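Local coordinates for protein berberine bridge enzyme-like 28 (Arabidopsis thaliana, PDB 5D79) that carries FAD as its cofactor, acts as an oxidoreductase of the berberine bridge enzyme-like family and is involved in adaptation to salt stress, at residues Y429-R434 with L448-S453; L290-K295 with E392-K397; M410-T415 with K501-R506. All coordinates share one frame; numbering follows the deposited sequence.

Contact 1. Residues Y429-R434 with L448-S453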
loop_
_atom_site.group_PDB
_atom_site.type_symbol
_atom_site.label_atom_id
_atom_site.label_comp_id
_atom_site.label_asym_id
_atom_site.label_seq_id
_atom_site.Cartn_x
_atom_site.Cartn_y
_atom_site.Cartn_z
ATOM N N TYR A 429 -3.376 2.368 12.627
ATOM C CA TYR A 429 -4.070 1.543 13.612
ATOM C C TYR A 429 -4.781 0.428 12.857
ATOM O O TYR A 429 -5.694 0.686 12.070
ATOM C CB TYR A 429 -5.079 2.365 14.419
ATOM C CG TYR A 429 -4.772 3.853 14.521
ATOM C CD1 TYR A 429 -5.166 4.744 13.514
ATOM C CD2 TYR A 429 -4.120 4.378 15.637
ATOM C CE1 TYR A 429 -4.905 6.099 13.611
ATOM C CE2 TYR A 429 -3.846 5.728 15.736
ATOM C CZ TYR A 429 -4.241 6.588 14.724
ATOM O OH TYR A 429 -3.984 7.943 14.828
ATOM N N VAL A 430 -4.370 -0.811 13.079
ATOM C CA VAL A 430 -4.937 -1.925 12.319
ATOM C C VAL A 430 -5.243 -3.115 13.242
ATOM O O VAL A 430 -4.437 -3.494 14.087
ATOM C CB VAL A 430 -3.990 -2.347 11.158
ATOM C CG1 VAL A 430 -2.572 -2.587 11.668
ATOM C CG2 VAL A 430 -4.527 -3.559 10.409
ATOM N N ALA A 431 -6.442 -3.665 13.116
ATOM C CA ALA A 431 -6.804 -4.823 13.905
ATOM C C ALA A 431 -6.933 -6.023 12.979
ATOM O O ALA A 431 -7.594 -5.940 11.953
ATOM C CB ALA A 431 -8.100 -4.579 14.672
ATOM N N TYR A 432 -6.273 -7.122 13.339
ATOM C CA TYR A 432 -6.363 -8.369 12.595
ATOM C C TYR A 432 -7.227 -9.362 13.356
ATOM O O TYR A 432 -7.320 -9.309 14.582
ATOM C CB TYR A 432 -4.969 -8.958 12.349
ATOM C CG TYR A 432 -4.119 -8.116 11.423
ATOM C CD1 TYR A 432 -3.341 -7.075 11.912
ATOM C CD2 TYR A 432 -4.098 -8.361 10.062
ATOM C CE1 TYR A 432 -2.575 -6.298 11.061
ATOM C CE2 TYR A 432 -3.333 -7.601 9.211
ATOM C CZ TYR A 432 -2.576 -6.565 9.710
ATOM O OH TYR A 432 -1.825 -5.799 8.847
ATOM N N TRP A 433 -7.876 -10.256 12.625
ATOM C CA TRP A 433 -8.628 -11.329 13.253
ATOM C C TRP A 433 -8.701 -12.531 12.318
ATOM O O TRP A 433 -8.540 -12.394 11.108
ATOM C CB TRP A 433 -10.033 -10.853 13.664
ATOM C CG TRP A 433 -10.981 -10.475 12.549
ATOM C CD1 TRP A 433 -11.853 -11.305 11.888
ATOM C CD2 TRP A 433 -11.195 -9.165 12.004
ATOM N NE1 TRP A 433 -12.575 -10.592 10.953
ATOM C CE2 TRP A 433 -12.192 -9.279 11.008
ATOM C CE3 TRP A 433 -10.632 -7.907 12.256
ATOM C CZ2 TRP A 433 -12.635 -8.192 10.272
ATOM C CZ3 TRP A 433 -11.072 -6.825 11.515
ATOM C CH2 TRP A 433 -12.063 -6.976 10.533
ATOM N N ARG A 434 -8.928 -13.713 12.886
ATOM C CA ARG A 434 -8.983 -14.936 12.097
ATOM C C ARG A 434 -10.223 -14.945 11.208
ATOM O O ARG A 434 -11.306 -14.551 11.642
ATOM C CB ARG A 434 -8.962 -16.166 13.010
ATOM C CG ARG A 434 -7.674 -16.327 13.797
ATOM C CD ARG A 434 -7.672 -17.610 14.624
ATOM N NE ARG A 434 -7.815 -18.814 13.808
ATOM C CZ ARG A 434 -6.801 -19.469 13.247
ATOM N NH1 ARG A 434 -5.548 -19.047 13.400
ATOM N NH2 ARG A 434 -7.040 -20.554 12.526
ATOM N N LEU A 448 -13.860 -3.515 14.321
ATOM C CA LEU A 448 -14.150 -2.243 13.668
ATOM C C LEU A 448 -14.266 -1.140 14.713
ATOM O O LEU A 448 -13.598 -0.102 14.616
ATOM C CB LEU A 448 -15.444 -2.338 12.851
ATOM C CG LEU A 448 -15.331 -2.703 11.370
ATOM C CD1 LEU A 448 -14.259 -3.736 11.125
ATOM C CD2 LEU A 448 -16.655 -3.202 10.857
ATOM N N LYS A 449 -15.114 -1.383 15.714
ATOM C CA LYS A 449 -15.329 -0.433 16.797
ATOM C C LYS A 449 -14.030 -0.072 17.487
ATOM O O LYS A 449 -13.817 1.093 17.808
ATOM C CB LYS A 449 -16.319 -0.985 17.823
ATOM C CG LYS A 449 -17.764 -1.031 17.319
ATOM C CD LYS A 449 -18.742 -1.543 18.375
ATOM C CE LYS A 449 -20.118 -1.734 17.775
ATOM N NZ LYS A 449 -20.063 -2.574 16.541
ATOM N N TRP A 450 -13.172 -1.069 17.706
ATOM C CA TRP A 450 -11.877 -0.854 18.344
ATOM C C TRP A 450 -11.028 0.121 17.531
ATOM O O TRP A 450 -10.482 1.092 18.070
ATOM C CB TRP A 450 -11.114 -2.182 18.533
ATOM C CG TRP A 450 -9.842 -1.968 19.311
ATOM C CD1 TRP A 450 -9.702 -1.982 20.670
ATOM C CD2 TRP A 450 -8.541 -1.640 18.778
ATOM N NE1 TRP A 450 -8.398 -1.705 21.016
ATOM C CE2 TRP A 450 -7.666 -1.488 19.873
ATOM C CE3 TRP A 450 -8.033 -1.467 17.483
ATOM C CZ2 TRP A 450 -6.305 -1.174 19.712
ATOM C CZ3 TRP A 450 -6.682 -1.153 17.330
ATOM C CH2 TRP A 450 -5.838 -1.012 18.437
ATOM N N VAL A 451 -10.928 -0.141 16.232
ATOM C CA VAL A 451 -10.119 0.673 15.331
ATOM C C VAL A 451 -10.713 2.082 15.195
ATOM O O VAL A 451 -9.982 3.078 15.147
ATOM C CB VAL A 451 -9.992 0.002 13.935
ATOM C CG1 VAL A 451 -9.226 0.887 12.969
ATOM C CG2 VAL A 451 -9.303 -1.340 14.051
ATOM N N ASP A 452 -12.038 2.171 15.157
ATOM C CA ASP A 452 -12.712 3.471 15.062
ATOM C C ASP A 452 -12.467 4.324 16.318
ATOM O O ASP A 452 -12.297 5.544 16.235
ATOM C CB ASP A 452 -14.227 3.273 14.833
ATOM C CG ASP A 452 -14.959 4.581 14.501
ATOM O OD1 ASP A 452 -14.909 5.018 13.326
ATOM O OD2 ASP A 452 -15.596 5.166 15.411
ATOM N N SER A 453 -12.423 3.662 17.473
ATOM C CA SER A 453 -12.378 4.350 18.760
ATOM C C SER A 453 -11.014 4.978 19.052
ATOM O O SER A 453 -10.941 6.093 19.573
ATOM C CB SER A 453 -12.763 3.384 19.884
ATOM O OG SER A 453 -12.871 4.059 21.124
#
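Val451 makes the tightest meeting: its CG2 sits 3.5 Å from Ala431 CB, while its other branch, CG1, lies 3.7 Å from Tyr429 O. CG1 is anti to its own backbone N (chi1 176°), so the two methyls fork over the strand, one on a carbonyl and one on a methyl. Alanine suits the spot because a side chain of one carbon lets the helix come close. Trp450, its CG also anti to N, lays its ring obliquely by the same methyl, CE3 being 4.2 Å from Ala431 CB. Farther along, Leu448 CD1 reaches Trp433 CH2 at 4.0 Å, again obliquely. This is helix-on-sheet packing: helix 441-458 runs back antiparallel to strand 425-434, which precedes it in the chain; the axes of the two segments come within 8.2 Å and run at 168°. The side chains that meet are apolar, no hydrogen bond crosses the interface, and Tyr429, Ala431 and Trp433, alternate residues of the strand, turn toward the helix. Its large rings are fixed from outside: Trp450 NE1 bonds to Arg387 O, and Trp433 NE1 to Asp438 OD1, with Tyr447 stacked on the Trp433 ring. The Tyr429 ring leads away from residues 448-453, touches Val454 and Tyr455, and ends in a hydroxyl bonded to Asp370.

Contact 2. Residues L290-K295 with E392-K397; sequences LERSNK and EARLGK
Strands 284-292 and 396-402 are antiparallel neighbours in a seven-stranded sheet, and here their ends splay apart around a type I turn, Ala393 to Gly396, that leads into the second strand. Ala393 contributes its carbonyl: O lies over one face of the Arg292 guanidinium and is also weakly bonded to a water that Arg292 NE weakly donates to. Arg394 CA sits 3.9 Å above the centre of the same face, so the cation lies flat against the turn's backbone. A bend at chi2 (-71°) folds the Arg292 side chain over the turn, bringing its CG to 3.3 Å from Arg394 O. The two arginine side chains cross at about a right angle with their planes 59° apart; Arg292 NH1 meets the aliphatic Arg394 CG at 3.7 Å, not the other charge. Arginine suits the place because its flat head can pack and donate at once, NH1 to Asn296 OD1 and NH2 to Leu388 O; an alanine here would lose both bonds and the cover over the turn, and would probably loosen the link between the strand ends. At Gly396 a second water fills in for direct strand pairing: it accepts from Arg292 N (2.8 Å) and donates to both Arg394 O and Gly396 O. Lys397, extended beyond CG, runs side by side with Glu291, pointing the same way, and forms a long salt bridge, Glu291 OE1 to Lys397 NZ 3.6 Å. On the main chain, the Lys397 CA hydrogen is directed at Leu290 O, with CA 3.5 Å from that oxygen and an angle of 141° at the hydrogen.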
loop_
_atom_site.group_PDB
_atom_site.type_symbol
_atom_site.label_atom_id
_atom_site.label_comp_id
_atom_site.label_asym_id
_atom_site.label_seq_id
_atom_site.Cartn_x
_atom_site.Cartn_y
_atom_site.Cartn_z
ATOM N N LEU A 290 3.517 -0.822 18.456
ATOM C CA LEU A 290 2.854 -1.234 19.666
ATOM C C LEU A 290 1.918 -2.393 19.346
ATOM O O LEU A 290 1.085 -2.295 18.444
ATOM C CB LEU A 290 2.094 -0.064 20.262
ATOM C CG LEU A 290 2.936 1.176 20.494
ATOM C CD1 LEU A 290 2.092 2.205 21.223
ATOM C CD2 LEU A 290 4.141 0.816 21.304
ATOM N N GLU A 291 2.066 -3.494 20.074
ATOM C CA GLU A 291 1.330 -4.718 19.770
ATOM C C GLU A 291 1.503 -5.729 20.895
ATOM O O GLU A 291 2.248 -5.481 21.836
ATOM C CB GLU A 291 1.819 -5.325 18.459
ATOM C CG GLU A 291 3.250 -5.766 18.564
ATOM C CD GLU A 291 3.756 -6.400 17.314
ATOM O OE1 GLU A 291 2.999 -6.448 16.328
ATOM O OE2 GLU A 291 4.914 -6.852 17.323
ATOM N N ARG A 292 0.822 -6.868 20.785
ATOM C CA ARG A 292 1.008 -7.970 21.726
ATOM C C ARG A 292 2.313 -8.710 21.491
ATOM O O ARG A 292 2.802 -8.791 20.363
ATOM C CB ARG A 292 -0.135 -8.982 21.630
ATOM C CG ARG A 292 -1.468 -8.504 22.128
ATOM C CD ARG A 292 -1.527 -8.353 23.641
ATOM N NE ARG A 292 -2.768 -7.678 24.002
ATOM C CZ ARG A 292 -3.890 -8.309 24.329
ATOM N NH1 ARG A 292 -3.914 -9.638 24.375
ATOM N NH2 ARG A 292 -4.982 -7.614 24.626
ATOM N N SER A 293 2.858 -9.265 22.567
ATOM C CA SER A 293 3.996 -10.170 22.479
ATOM C C SER A 293 3.525 -11.619 22.587
ATOM O O SER A 293 2.365 -11.877 22.911
ATOM C CB SER A 293 5.020 -9.856 23.572
ATOM O OG SER A 293 4.462 -10.040 24.860
ATOM N N ASN A 294 4.436 -12.555 22.318
ATOM C CA ASN A 294 4.155 -13.991 22.441
ATOM C C ASN A 294 3.640 -14.353 23.829
ATOM O O ASN A 294 2.898 -15.320 23.998
ATOM C CB ASN A 294 5.406 -14.829 22.138
ATOM C CG ASN A 294 6.255 -14.245 21.015
ATOM O OD1 ASN A 294 5.782 -13.438 20.212
ATOM N ND2 ASN A 294 7.521 -14.659 20.956
ATOM N N LYS A 295 4.050 -13.568 24.819
ATOM C CA LYS A 295 3.631 -13.771 26.193
ATOM C C LYS A 295 2.340 -13.015 26.486
ATOM O O LYS A 295 2.018 -12.742 27.642
ATOM C CB LYS A 295 4.740 -13.336 27.151
ATOM C CG LYS A 295 6.012 -14.188 27.062
ATOM C CD LYS A 295 7.091 -13.677 28.012
ATOM C CE LYS A 295 7.990 -14.793 28.509
ATOM N NZ LYS A 295 8.211 -14.673 29.982
ATOM N N GLU A 392 -10.094 -7.621 22.265
ATOM C CA GLU A 392 -10.269 -7.646 20.816
ATOM C C GLU A 392 -9.061 -7.015 20.091
ATOM O O GLU A 392 -8.977 -7.036 18.865
ATOM C CB GLU A 392 -11.601 -6.964 20.427
ATOM C CG GLU A 392 -11.669 -5.427 20.508
ATOM C CD GLU A 392 -11.985 -4.882 21.900
ATOM O OE1 GLU A 392 -11.931 -5.652 22.875
ATOM O OE2 GLU A 392 -12.278 -3.667 22.017
ATOM N N ALA A 393 -8.104 -6.494 20.852
ATOM C CA ALA A 393 -6.869 -5.975 20.261
ATOM C C ALA A 393 -5.702 -6.970 20.338
ATOM O O ALA A 393 -4.542 -6.564 20.241
ATOM C CB ALA A 393 -6.476 -4.664 20.931
ATOM N N ARG A 394 -6.004 -8.257 20.518
ATOM C CA ARG A 394 -4.969 -9.283 20.637
ATOM C C ARG A 394 -4.141 -9.411 19.362
ATOM O O ARG A 394 -2.936 -9.669 19.425
ATOM C CB ARG A 394 -5.566 -10.653 20.986
ATOM C CG ARG A 394 -4.488 -11.668 21.368
ATOM C CD ARG A 394 -5.060 -13.003 21.786
ATOM N NE ARG A 394 -5.772 -13.669 20.693
ATOM C CZ ARG A 394 -5.203 -14.484 19.804
ATOM N NH1 ARG A 394 -3.900 -14.729 19.866
ATOM N NH2 ARG A 394 -5.935 -15.051 18.848
ATOM N N LEU A 395 -4.778 -9.236 18.207
ATOM C CA LEU A 395 -4.037 -9.280 16.947
ATOM C C LEU A 395 -3.995 -7.915 16.268
ATOM O O LEU A 395 -3.866 -7.814 15.054
ATOM C CB LEU A 395 -4.635 -10.322 16.009
ATOM C CG LEU A 395 -4.611 -11.767 16.517
ATOM C CD1 LEU A 395 -4.911 -12.718 15.368
ATOM C CD2 LEU A 395 -3.283 -12.098 17.165
ATOM N N GLY A 396 -4.073 -6.869 17.079
ATOM C CA GLY A 396 -4.033 -5.507 16.588
ATOM C C GLY A 396 -2.678 -4.840 16.735
ATOM O O GLY A 396 -1.852 -5.246 17.542
ATOM N N LYS A 397 -2.458 -3.803 15.939
ATOM C CA LYS A 397 -1.188 -3.093 15.919
ATOM C C LYS A 397 -1.387 -1.576 15.814
ATOM O O LYS A 397 -2.316 -1.100 15.150
ATOM C CB LYS A 397 -0.322 -3.581 14.743
ATOM C CG LYS A 397 -0.199 -5.086 14.622
ATOM C CD LYS A 397 0.893 -5.512 13.652
ATOM C CE LYS A 397 1.106 -7.023 13.751
ATOM N NZ LYS A 397 2.248 -7.530 12.947
HETATM O O HOH W 1 -0.963 -7.650 18.753
HETATM O O HOH W 2 -2.093 -5.491 22.244
#

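Contact 3. Residues M410-T415 with K501-R506; sequences MAEYET and KNNFER
The carboxylate of Glu412 takes two hydrogen bonds from one residue, Asn502, reaching across on a fully extended chain with CG anti to its backbone N. Asn502 ND2 gives an almost straight bond of 2.9 Å to Glu412 OE1, on that oxygen's syn lone pair, with the acceptor close to the plane of the amide. Asn502 N donates to Glu412 OE2 at 3.2 Å, approaching from above the carboxylate plane. The two side chains cross at about a right angle, their flat groups 74° apart, so side-chain and main-chain N-H together hold the carboxylate from two directions. Glutamate suits the site because a long, extended acid can span the gap and offer an oxygen to each donor. Lys501 CB lies 3.3 Å from Glu412 OE2, but its amine leads away.

The receiving segment is the corner between helix 488-500 and helix 504-514, in the C-terminal berberine-like region; Lys501 leaves the first helix with a positive phi (46°), which turns the chain. The negative charge of Glu412 would probably be favoured by the start of the next helix.

Amide-to-backbone bonding falls to the buried Asn503, which slides past Glu412 in the opposite direction. Its ND2 donates to Glu412 O at 3.0 Å and 170°, the donor standing above that carbonyl's plane; ND2 also bonds to Pro416 O, so the amide grips the loop by its main chain.

Solvent supplies the remaining link. A water donates to Tyr413 O at 3.0 Å and accepts from Arg506 NH1 at 2.9 Å, lying at the guanidinium's edge. Arg506 itself is positioned by a salt bridge to Asp223 and a cation-pi contact with Trp226, whose NE1 also donates to Tyr413 O.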
loop_
_atom_site.group_PDB
_atom_site.type_symbol
_atom_site.label_atom_id
_atom_site.label_comp_id
_atom_site.label_asym_id
_atom_site.label_seq_id
_atom_site.Cartn_x
_atom_site.Cartn_y
_atom_site.Cartn_z
ATOM N N MET A 410 11.602 16.104 -0.470
ATOM C CA MET A 410 10.655 16.241 -1.577
ATOM C C MET A 410 9.500 17.174 -1.226
ATOM O O MET A 410 9.028 17.167 -0.083
ATOM C CB MET A 410 10.107 14.878 -1.976
ATOM C CG MET A 410 11.120 13.990 -2.659
ATOM S SD MET A 410 10.327 12.469 -3.186
ATOM C CE MET A 410 9.407 13.023 -4.621
ATOM N N ALA A 411 9.049 17.972 -2.200
ATOM C CA ALA A 411 7.950 18.905 -1.974
ATOM C C ALA A 411 6.620 18.234 -2.278
ATOM O O ALA A 411 6.568 17.256 -3.027
ATOM C CB ALA A 411 8.122 20.156 -2.809
ATOM N N GLU A 412 5.546 18.754 -1.682
ATOM C CA GLU A 412 4.207 18.176 -1.831
ATOM C C GLU A 412 3.803 17.944 -3.301
ATOM O O GLU A 412 3.286 16.874 -3.643
ATOM C CB GLU A 412 3.178 19.084 -1.146
ATOM C CG GLU A 412 1.730 18.625 -1.284
ATOM C CD GLU A 412 0.738 19.649 -0.765
ATOM O OE1 GLU A 412 1.017 20.864 -0.890
ATOM O OE2 GLU A 412 -0.314 19.236 -0.225
ATOM N N TYR A 413 4.072 18.943 -4.153
ATOM C CA TYR A 413 3.627 18.978 -5.547
ATOM C C TYR A 413 4.300 17.957 -6.468
ATOM O O TYR A 413 3.827 17.718 -7.570
ATOM C CB TYR A 413 3.852 20.387 -6.122
ATOM C CG TYR A 413 5.274 20.613 -6.629
ATOM C CD1 TYR A 413 6.276 21.076 -5.779
ATOM C CD2 TYR A 413 5.613 20.361 -7.962
ATOM C CE1 TYR A 413 7.567 21.261 -6.238
ATOM C CE2 TYR A 413 6.904 20.544 -8.421
ATOM C CZ TYR A 413 7.871 20.991 -7.557
ATOM O OH TYR A 413 9.146 21.170 -8.021
ATOM N N GLU A 414 5.407 17.368 -6.038
ATOM C CA GLU A 414 6.221 16.551 -6.935
ATOM C C GLU A 414 5.536 15.285 -7.435
ATOM O O GLU A 414 5.671 14.932 -8.598
ATOM C CB GLU A 414 7.538 16.180 -6.259
ATOM C CG GLU A 414 8.460 17.386 -6.087
ATOM C CD GLU A 414 9.822 17.016 -5.542
ATOM O OE1 GLU A 414 10.282 17.676 -4.580
ATOM O OE2 GLU A 414 10.426 16.065 -6.081
ATOM N N THR A 415 4.839 14.584 -6.549
ATOM C CA THR A 415 4.007 13.450 -6.937
ATOM C C THR A 415 2.689 13.621 -6.197
ATOM O O THR A 415 2.621 14.387 -5.236
ATOM C CB THR A 415 4.660 12.083 -6.598
ATOM O OG1 THR A 415 4.654 11.876 -5.184
ATOM C CG2 THR A 415 6.092 12.001 -7.116
ATOM N N LYS A 501 -4.469 16.169 -0.297
ATOM C CA LYS A 501 -4.334 17.575 0.120
ATOM C C LYS A 501 -4.357 18.561 -1.057
ATOM O O LYS A 501 -5.321 18.584 -1.815
ATOM C CB LYS A 501 -3.067 17.760 0.958
ATOM C CG LYS A 501 -3.089 16.927 2.238
ATOM C CD LYS A 501 -2.262 17.566 3.341
ATOM C CE LYS A 501 -2.710 17.076 4.705
ATOM N NZ LYS A 501 -1.610 17.160 5.702
ATOM N N ASN A 502 -3.312 19.367 -1.221
ATOM C CA ASN A 502 -3.315 20.391 -2.273
ATOM C C ASN A 502 -3.153 19.821 -3.680
ATOM O O ASN A 502 -3.301 20.535 -4.672
ATOM C CB ASN A 502 -2.222 21.423 -2.006
ATOM C CG ASN A 502 -2.395 22.104 -0.667
ATOM O OD1 ASN A 502 -3.491 22.527 -0.321
ATOM N ND2 ASN A 502 -1.321 22.186 0.109
ATOM N N ASN A 503 -2.858 18.528 -3.762
ATOM C CA ASN A 503 -2.699 17.853 -5.042
ATOM C C ASN A 503 -4.023 17.417 -5.651
ATOM O O ASN A 503 -4.058 16.954 -6.792
ATOM C CB ASN A 503 -1.798 16.627 -4.889
ATOM C CG ASN A 503 -0.330 16.984 -4.760
ATOM O OD1 ASN A 503 0.124 18.032 -5.249
ATOM N ND2 ASN A 503 0.432 16.097 -4.128
ATOM N N PHE A 504 -5.108 17.539 -4.893
ATOM C CA PHE A 504 -6.403 17.046 -5.357
ATOM C C PHE A 504 -6.903 17.743 -6.635
ATOM O O PHE A 504 -7.415 17.079 -7.537
ATOM C CB PHE A 504 -7.454 17.182 -4.254
ATOM C CG PHE A 504 -8.846 16.780 -4.687
ATOM C CD1 PHE A 504 -9.160 15.437 -4.905
ATOM C CD2 PHE A 504 -9.840 17.738 -4.871
ATOM C CE1 PHE A 504 -10.437 15.061 -5.297
ATOM C CE2 PHE A 504 -11.113 17.373 -5.264
ATOM C CZ PHE A 504 -11.416 16.029 -5.480
ATOM N N GLU A 505 -6.739 19.064 -6.720
ATOM C CA GLU A 505 -7.242 19.810 -7.874
ATOM C C GLU A 505 -6.541 19.391 -9.159
ATOM O O GLU A 505 -7.202 19.172 -10.171
ATOM C CB GLU A 505 -7.101 21.314 -7.657
ATOM C CG GLU A 505 -8.044 21.852 -6.586
ATOM C CD GLU A 505 -9.538 21.591 -6.868
ATOM O OE1 GLU A 505 -9.954 21.555 -8.053
ATOM O OE2 GLU A 505 -10.291 21.425 -5.882
ATOM N N ARG A 506 -5.217 19.247 -9.118
ATOM C CA ARG A 506 -4.486 18.784 -10.301
ATOM C C ARG A 506 -4.955 17.400 -10.768
ATOM O O ARG A 506 -5.207 17.197 -11.958
ATOM C CB ARG A 506 -2.977 18.755 -10.051
ATOM C CG ARG A 506 -2.211 18.334 -11.298
ATOM C CD ARG A 506 -0.698 18.379 -11.159
ATOM N NE ARG A 506 -0.074 18.033 -12.436
ATOM C CZ ARG A 506 1.226 17.838 -12.622
ATOM N NH1 ARG A 506 2.071 17.958 -11.614
ATOM N NH2 ARG A 506 1.676 17.520 -13.826
HETATM O O HOH W 3 1.627 19.166 -9.026
#

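Contacts 1 and 2 belong to one sheet: strands 425-434 and 396-402 are neighbours, joined by probable bonds from Lys397 N to Val430 O (2.7 Å) and Tyr432 N to Leu395 O. Trp450 also packs on Glu392 and Ala393, so the helix of contact 1 covers the turn of contact 2. Contact 1 is buried and held by apolar side chains, with no hydrogen bond across it; contact 2, where strand ends fray, is partly buried and relies on water, a guanidinium and a long ion pair. Contact 3 lies about 36 Å from contact 2, centre to centre, across the chain's centre. Also partly buried, it joins loop to helix corner mainly through direct hydrogen bonds, with one bridging water, and encloses contact 1 along the chain.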